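Local coordinates for protein polyhedrin (Operophtera brumata cypovirus 19, PDB 5A99) that packs into the microcrystalline polyhedra of an insect cypovirus, occlusion bodies that embed and protect virus particles, at residues A[63-69]-A[105-109]. Residues are numbered along the deposited sequence; the frame is centred on the assembly and turned at random.
Sequences WDQLVLP and MNEPV
The indole of Trp63 meets Val67 CG1 on one face, 3.3 Å above the ring plane and over its centre, and Glu107 at its edge. There Trp63 NE1 donates to Glu107 OE2 at 2.7 Å, close to the ring plane. The donor comes to the anti side of OE2, tilted 25° out of the carboxylate plane, which is itself turned 63° from the indole. OE2 is also hydrogen-bonded to His182 ND1, while OE1 binds Gly104 N, so both oxygens are held and the carboxylate's rotation is fixed. Glu107 CG lies 3.7 Å from Trp63 CZ2, and the chain, extended beyond it, carries the carboxylate to the indole N-H. Near the far end of the indole, Asn106 ND2 approaches Trp63 CH2 obliquely at 3.5 Å, the amide almost perpendicular to the ring. Asn106 CG sits between its backbone N and carbonyl carbon (chi1 55°), which lays the amide alongside Val67; a water bridges ND2 to Pro69 O. On the backbone, Leu68 N gives a 2.7 Å hydrogen bond to Asn106 O, just ahead of the cis peptide bond to Pro69. Leu84 and Leu91 of helix 81-92 also pack on Trp63. Two irregular segments flanking this helix, one following strand 56-61 and the other leading into strand 110-116, are thus joined by the Trp63-Glu107 side-chain bond and the Leu68-Asn106 backbone bond, a buried loop-to-loop packing contact of the polyhedrin fold.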
loop_
_atom_site.group_PDB
_atom_site.type_symbol
_atom_site.label_atom_id
_atom_site.label_comp_id
_atom_site.label_asym_id
_atom_site.label_seq_id
_atom_site.Cartn_x
_atom_site.Cartn_y
_atom_site.Cartn_z
ATOM N N TRP A 63 5.125 8.452 10.715
ATOM C CA TRP A 63 6.257 9.303 11.085
ATOM C C TRP A 63 7.561 8.859 10.410
ATOM O O TRP A 63 8.337 9.690 9.933
ATOM C CB TRP A 63 6.410 9.297 12.604
ATOM C CG TRP A 63 7.531 10.138 13.169
ATOM C CD1 TRP A 63 7.476 11.463 13.509
ATOM C CD2 TRP A 63 8.851 9.701 13.485
ATOM N NE1 TRP A 63 8.683 11.875 14.014
ATOM C CE2 TRP A 63 9.548 10.813 14.011
ATOM C CE3 TRP A 63 9.519 8.469 13.377
ATOM C CZ2 TRP A 63 10.876 10.738 14.422
ATOM C CZ3 TRP A 63 10.841 8.395 13.794
ATOM C CH2 TRP A 63 11.504 9.524 14.310
ATOM N N ASP A 64 7.793 7.551 10.358
ATOM C CA ASP A 64 9.038 7.037 9.816
ATOM C C ASP A 64 9.050 7.039 8.285
ATOM O O ASP A 64 10.053 6.698 7.663
ATOM C CB ASP A 64 9.341 5.637 10.367
ATOM C CG ASP A 64 8.454 4.557 9.765
ATOM O OD1 ASP A 64 7.264 4.835 9.500
ATOM O OD2 ASP A 64 8.955 3.426 9.562
ATOM N N GLN A 65 7.942 7.443 7.678
ATOM C CA GLN A 65 7.922 7.642 6.245
ATOM C C GLN A 65 8.013 9.121 5.899
ATOM O O GLN A 65 8.076 9.471 4.726
ATOM C CB GLN A 65 6.663 7.005 5.655
ATOM C CG GLN A 65 6.567 5.527 5.996
ATOM C CD GLN A 65 5.198 4.947 5.703
ATOM O OE1 GLN A 65 4.177 5.594 5.921
ATOM N NE2 GLN A 65 5.173 3.726 5.196
ATOM N N LEU A 66 8.045 9.976 6.927
ATOM C CA LEU A 66 8.112 11.431 6.751
ATOM C C LEU A 66 9.467 12.017 7.164
ATOM O O LEU A 66 9.919 13.019 6.615
ATOM C CB LEU A 66 7.000 12.115 7.556
ATOM C CG LEU A 66 5.553 11.758 7.171
ATOM C CD1 LEU A 66 4.560 12.266 8.214
ATOM C CD2 LEU A 66 5.234 12.302 5.807
ATOM N N VAL A 67 10.114 11.403 8.138
ATOM C CA VAL A 67 11.414 11.881 8.584
ATOM C C VAL A 67 12.443 11.633 7.479
ATOM O O VAL A 67 12.174 10.903 6.522
ATOM C CB VAL A 67 11.860 11.170 9.866
ATOM C CG1 VAL A 67 10.897 11.464 10.994
ATOM C CG2 VAL A 67 11.982 9.664 9.636
ATOM N N LEU A 68 13.607 12.252 7.598
ATOM C CA LEU A 68 14.746 11.893 6.757
ATOM C C LEU A 68 16.005 11.829 7.625
ATOM O O LEU A 68 16.360 12.800 8.279
ATOM C CB LEU A 68 14.921 12.902 5.615
ATOM C CG LEU A 68 15.830 12.464 4.458
ATOM C CD1 LEU A 68 15.586 13.349 3.222
ATOM C CD2 LEU A 68 17.299 12.502 4.859
ATOM N N PRO A 69 16.733 10.711 7.575
ATOM C CA PRO A 69 16.583 9.633 6.597
ATOM C C PRO A 69 15.442 8.670 6.904
ATOM O O PRO A 69 14.955 8.565 8.044
ATOM C CB PRO A 69 17.925 8.900 6.693
ATOM C CG PRO A 69 18.335 9.090 8.116
ATOM C CD PRO A 69 17.852 10.462 8.503
ATOM N N MET A 105 16.743 15.209 14.748
ATOM C CA MET A 105 17.368 15.900 13.631
ATOM C C MET A 105 16.727 15.451 12.325
ATOM O O MET A 105 16.761 16.170 11.329
ATOM C CB MET A 105 18.860 15.594 13.598
ATOM C CG MET A 105 19.630 16.175 14.751
ATOM S SD MET A 105 19.198 17.905 15.053
ATOM C CE MET A 105 20.487 18.349 16.218
ATOM N N ASN A 106 16.124 14.263 12.346
ATOM C CA ASN A 106 15.543 13.672 11.143
ATOM C C ASN A 106 14.145 14.189 10.840
ATOM O O ASN A 106 13.589 13.881 9.792
ATOM C CB ASN A 106 15.516 12.131 11.254
ATOM C CG ASN A 106 14.786 11.637 12.510
ATOM O OD1 ASN A 106 14.660 12.365 13.498
ATOM N ND2 ASN A 106 14.320 10.387 12.477
ATOM N N GLU A 107 13.579 14.965 11.757
ATOM C CA GLU A 107 12.189 15.407 11.636
ATOM C C GLU A 107 12.044 16.710 10.853
ATOM O O GLU A 107 12.891 17.591 10.943
ATOM C CB GLU A 107 11.580 15.599 13.024
ATOM C CG GLU A 107 11.479 14.324 13.862
ATOM C CD GLU A 107 10.737 14.570 15.158
ATOM O OE1 GLU A 107 11.314 15.207 16.057
ATOM O OE2 GLU A 107 9.568 14.153 15.270
ATOM N N PRO A 108 10.940 16.841 10.105
ATOM C CA PRO A 108 10.668 18.012 9.268
ATOM C C PRO A 108 10.293 19.223 10.116
ATOM O O PRO A 108 9.705 19.087 11.192
ATOM C CB PRO A 108 9.479 17.557 8.410
ATOM C CG PRO A 108 8.760 16.566 9.274
ATOM C CD PRO A 108 9.836 15.864 10.065
ATOM N N VAL A 109 10.651 20.402 9.629
ATOM C CA VAL A 109 10.314 21.642 10.299
ATOM C C VAL A 109 8.912 22.101 9.924
ATOM O O VAL A 109 8.162 22.627 10.747
ATOM C CB VAL A 109 11.317 22.741 9.902
ATOM C CG1 VAL A 109 10.988 24.046 10.611
ATOM C CG2 VAL A 109 12.720 22.297 10.223
HETATM O O HOH W 1 15.287 8.512 10.762
#